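Local structure of hypothetical protein SA0798 (Staphylococcus aureus subsp. aureus N315, 1XG8) at residues A[33-38]-A[98-103]; A[80-83]-A[88-91]. The protein is of unknown function but belongs to a family of the thioredoxin clan and has a thioredoxin-like fold. All coordinates share one frame; numbering follows the deposited sequence.

Contact 1. Residues A[33-38]-A[98-103]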
# COMPACT_ATOMS: atom_id res chain seq x y z
N ASP A 33 -9.10 3.88 -1.76
CA ASP A 33 -10.25 3.71 -2.63
C ASP A 33 -9.85 3.68 -4.09
O ASP A 33 -10.53 3.06 -4.91
CB ASP A 33 -11.24 4.84 -2.41
CG ASP A 33 -11.98 4.71 -1.10
OD1 ASP A 33 -12.64 5.70 -0.70
OD2 ASP A 33 -11.91 3.62 -0.49
N TRP A 34 -8.77 4.37 -4.41
CA TRP A 34 -8.26 4.46 -5.78
C TRP A 34 -7.56 3.17 -6.19
O TRP A 34 -7.74 2.66 -7.29
CB TRP A 34 -7.29 5.62 -5.84
CG TRP A 34 -6.34 5.60 -6.98
CD1 TRP A 34 -6.59 6.01 -8.26
CD2 TRP A 34 -4.95 5.28 -6.93
NE1 TRP A 34 -5.44 5.97 -9.00
CE2 TRP A 34 -4.42 5.52 -8.21
CE3 TRP A 34 -4.10 4.80 -5.92
CZ2 TRP A 34 -3.06 5.31 -8.51
CZ3 TRP A 34 -2.76 4.60 -6.21
CH2 TRP A 34 -2.25 4.85 -7.50
N LEU A 35 -6.74 2.66 -5.28
CA LEU A 35 -5.97 1.45 -5.49
C LEU A 35 -6.82 0.24 -5.90
O LEU A 35 -6.46 -0.50 -6.82
CB LEU A 35 -5.20 1.15 -4.21
CG LEU A 35 -3.93 0.31 -4.24
CD1 LEU A 35 -2.92 0.90 -5.22
CD2 LEU A 35 -3.36 0.28 -2.84
N GLN A 36 -7.95 0.06 -5.23
CA GLN A 36 -8.82 -1.07 -5.51
C GLN A 36 -9.29 -1.17 -6.96
O GLN A 36 -9.11 -2.21 -7.59
CB GLN A 36 -10.01 -1.06 -4.54
CG GLN A 36 -9.64 -1.64 -3.17
CD GLN A 36 -10.45 -1.08 -2.01
OE1 GLN A 36 -10.44 0.12 -1.77
NE2 GLN A 36 -11.13 -1.95 -1.28
N PRO A 37 -9.88 -0.10 -7.52
CA PRO A 37 -10.34 -0.18 -8.92
C PRO A 37 -9.17 -0.29 -9.87
O PRO A 37 -9.21 -1.03 -10.83
CB PRO A 37 -11.10 1.13 -9.11
CG PRO A 37 -11.56 1.46 -7.75
CD PRO A 37 -10.34 1.15 -6.91
N LEU A 38 -8.12 0.48 -9.59
CA LEU A 38 -6.92 0.48 -10.40
C LEU A 38 -6.43 -0.94 -10.70
O LEU A 38 -6.29 -1.33 -11.85
CB LEU A 38 -5.81 1.24 -9.67
CG LEU A 38 -4.46 1.35 -10.37
CD1 LEU A 38 -4.58 2.29 -11.55
CD2 LEU A 38 -3.40 1.85 -9.38
N LYS A 98 2.81 4.42 -11.58
CA LYS A 98 3.87 3.57 -12.12
C LYS A 98 4.56 2.77 -11.03
O LYS A 98 4.99 1.64 -11.28
CB LYS A 98 4.90 4.41 -12.87
CG LYS A 98 4.39 4.95 -14.19
CD LYS A 98 4.02 3.83 -15.16
CE LYS A 98 3.34 4.38 -16.42
NZ LYS A 98 4.20 5.36 -17.12
N GLN A 99 4.69 3.34 -9.84
CA GLN A 99 5.32 2.64 -8.72
C GLN A 99 4.53 1.38 -8.40
O GLN A 99 5.09 0.32 -8.14
CB GLN A 99 5.35 3.50 -7.47
CG GLN A 99 6.08 4.80 -7.60
CD GLN A 99 6.29 5.44 -6.26
OE1 GLN A 99 7.03 4.92 -5.42
NE2 GLN A 99 5.63 6.58 -6.02
N ILE A 100 3.20 1.51 -8.41
CA ILE A 100 2.33 0.40 -8.13
C ILE A 100 2.40 -0.62 -9.27
O ILE A 100 2.58 -1.82 -9.02
CB ILE A 100 0.85 0.83 -7.99
CG1 ILE A 100 0.73 2.00 -7.01
CG2 ILE A 100 0.02 -0.36 -7.54
CD1 ILE A 100 1.32 1.73 -5.68
N THR A 101 2.28 -0.16 -10.51
CA THR A 101 2.30 -1.09 -11.64
C THR A 101 3.66 -1.74 -11.88
O THR A 101 3.74 -2.95 -12.12
CB THR A 101 1.82 -0.40 -12.95
OG1 THR A 101 2.63 0.74 -13.24
CG2 THR A 101 0.36 0.01 -12.80
N ARG A 102 4.72 -0.96 -11.82
CA ARG A 102 6.04 -1.53 -12.05
C ARG A 102 6.41 -2.56 -10.99
O ARG A 102 7.15 -3.49 -11.26
CB ARG A 102 7.09 -0.43 -12.13
CG ARG A 102 6.97 0.39 -13.41
CD ARG A 102 8.02 1.48 -13.49
NE ARG A 102 7.86 2.26 -14.72
CZ ARG A 102 8.65 3.27 -15.09
NH1 ARG A 102 9.67 3.63 -14.32
NH2 ARG A 102 8.42 3.90 -16.23
N PHE A 103 5.89 -2.39 -9.78
CA PHE A 103 6.17 -3.33 -8.70
C PHE A 103 5.52 -4.68 -9.02
O PHE A 103 6.13 -5.73 -8.86
CB PHE A 103 5.63 -2.80 -7.37
CG PHE A 103 5.92 -3.69 -6.19
CD1 PHE A 103 7.14 -3.60 -5.51
CD2 PHE A 103 5.00 -4.65 -5.77
CE1 PHE A 103 7.42 -4.44 -4.43
CE2 PHE A 103 5.27 -5.50 -4.68
CZ PHE A 103 6.49 -5.39 -4.01
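I100 of helix 97-110 meets three side chains of helix 28-42: W34, L35 and L38. Its CB points toward the other helix and acts as a branching point, sending two arms to different neighbours. With chi1 at -51°, CG2 lies anti to the backbone N while CG1 sits beside it. The CG2 methyl approaches L35 CD1 to 4.0 Å, the two side chains crossing obliquely, and reaches L38 CD2 more loosely at 4.5 Å. On the other branch, CG1 is 4.2 Å from CH2 at the outer end of the W34 indole, where the two side chains run past each other in opposite directions. CD1, the tip of this branch, continues to I83 of the sheet. The indole is also packed within its own helix: L38 CD2 stands 3.6 Å above one face of the W34 ring, offset toward its rim, one helical turn further on, where L38 N bonds to W34 O. No hydrogen bond crosses between the segments, and only 134 Å² is buried. The segment axes stay 12.1 Å apart at an angle of 42°, so these helices meet through side-chain ends and not by close backbone approach. Such a pair of helices packed on one face of a central sheet is a feature of the thioredoxin fold.

Contact 2. Residues A[80-83]-A[88-91]; sequences YPLI and EYVA
The L82 and Y89 side chains both leave their strands with CG anti to the backbone N (chi1 171° and 167°), which carries the leucine methyl CD1 to the rim of the tyrosine ring. The L82 CD1 to Y89 CD1 distance is 3.6 Å; the methyl lies in the ring plane, at the edge, and the two side chains cross at about a right angle. One face of the same ring lies over the backbone of its own strand, with A91 N 3.8 Å above the plane and offset toward the rim. Beyond these segments, Y89 OH hydrogen-bonds to D92 OD1, and L82 packs on F69 and I73 of helix 64-74.

Backbone bonds join the strands around the antiparallel, hydrogen-bonded pair I83 and A91. I83 N donates to A91 O at 2.6 Å, and the N-H points almost straight at the acceptor (173°). The return side is split: I83 O receives V90 N at 3.1 Å, from a donor tilted out of the carbonyl plane, and A91 N in a weak bond of 3.3 Å. Two residues therefore face one, which defines a classic beta bulge with V90 and A91 opposite I83. V90, the first of the two bulge residues, lies close to I83: its CB is 3.4 Å from I83 O and 4.2 Å from I83 CG2. The side chains of I83 and V90 lie on the side of the sheet that carries helix 97-110, that of L82 on the side of helix 64-74. The peptide bond before P81 is cis. A cis-proline just ahead of the third strand, followed by a beta hairpin, is a hallmark of the thioredoxin fold.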
# COMPACT_ATOMS: atom_id res chain seq x y z
N TYR A 80 2.92 8.48 5.04
CA TYR A 80 1.69 7.76 4.77
C TYR A 80 0.82 8.69 3.92
O TYR A 80 0.96 9.92 3.99
CB TYR A 80 1.00 7.35 6.07
CG TYR A 80 0.47 8.50 6.87
CD1 TYR A 80 -0.76 9.09 6.56
CD2 TYR A 80 1.20 9.03 7.93
CE1 TYR A 80 -1.25 10.16 7.28
CE2 TYR A 80 0.72 10.11 8.66
CZ TYR A 80 -0.50 10.67 8.33
OH TYR A 80 -0.96 11.73 9.05
N PRO A 81 -0.08 8.13 3.10
CA PRO A 81 -0.31 6.69 2.94
C PRO A 81 0.92 5.85 2.62
O PRO A 81 1.81 6.27 1.90
CB PRO A 81 -1.33 6.63 1.81
CG PRO A 81 -1.00 7.86 0.99
CD PRO A 81 -0.81 8.89 2.08
N LEU A 82 0.96 4.65 3.20
CA LEU A 82 2.03 3.70 2.93
C LEU A 82 1.35 2.48 2.33
O LEU A 82 0.36 1.98 2.88
CB LEU A 82 2.77 3.31 4.22
CG LEU A 82 3.78 2.15 4.09
CD1 LEU A 82 5.00 2.59 3.30
CD2 LEU A 82 4.21 1.72 5.48
N ILE A 83 1.84 2.02 1.19
CA ILE A 83 1.27 0.86 0.53
C ILE A 83 2.23 -0.31 0.63
O ILE A 83 3.43 -0.16 0.40
CB ILE A 83 1.01 1.13 -0.98
CG1 ILE A 83 0.07 2.32 -1.15
CG2 ILE A 83 0.42 -0.12 -1.62
CD1 ILE A 83 -0.49 2.49 -2.55
N GLU A 88 5.49 -6.38 1.71
CA GLU A 88 6.67 -5.78 1.10
C GLU A 88 6.40 -4.30 0.83
O GLU A 88 5.29 -3.94 0.41
CB GLU A 88 7.00 -6.49 -0.21
CG GLU A 88 7.16 -7.99 -0.08
CD GLU A 88 7.41 -8.66 -1.42
OE1 GLU A 88 6.57 -8.51 -2.34
OE2 GLU A 88 8.46 -9.33 -1.56
N TYR A 89 7.39 -3.46 1.08
CA TYR A 89 7.25 -2.02 0.84
C TYR A 89 7.07 -1.73 -0.64
O TYR A 89 7.85 -2.19 -1.47
CB TYR A 89 8.49 -1.27 1.34
CG TYR A 89 8.55 0.16 0.85
CD1 TYR A 89 7.68 1.14 1.34
CD2 TYR A 89 9.47 0.54 -0.14
CE1 TYR A 89 7.71 2.44 0.86
CE2 TYR A 89 9.51 1.84 -0.62
CZ TYR A 89 8.64 2.78 -0.12
OH TYR A 89 8.69 4.06 -0.61
N VAL A 90 6.05 -0.95 -0.96
CA VAL A 90 5.78 -0.57 -2.34
C VAL A 90 5.91 0.94 -2.54
O VAL A 90 6.70 1.39 -3.35
CB VAL A 90 4.38 -1.04 -2.78
CG1 VAL A 90 4.06 -0.49 -4.16
CG2 VAL A 90 4.33 -2.56 -2.80
N ALA A 91 5.14 1.72 -1.78
CA ALA A 91 5.17 3.18 -1.89
C ALA A 91 4.65 3.89 -0.63
O ALA A 91 3.78 3.38 0.06
CB ALA A 91 4.33 3.61 -3.11

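Contacts 1 and 2 have centres 11 Å apart and share one layer of packing. Contact 2 is nested along the chain inside the loop closed by contact 1: helix 28-42 comes first, then the hairpin of strands 82-85 and 88-92, then helix 97-110. I83 is the junction, its CD1 lying 3.6 Å from L35 CD2 and 3.7 Å from I100 CD1, so both helices rest on the hairpin. F103 extends the joint, with CE2 3.6 Å from V90 CG2. The four-stranded mixed sheet, ordered 48-54, 8-14, 82-85, 88-92, thus carries both helices on one face, consistent with membership of the thioredoxin clan.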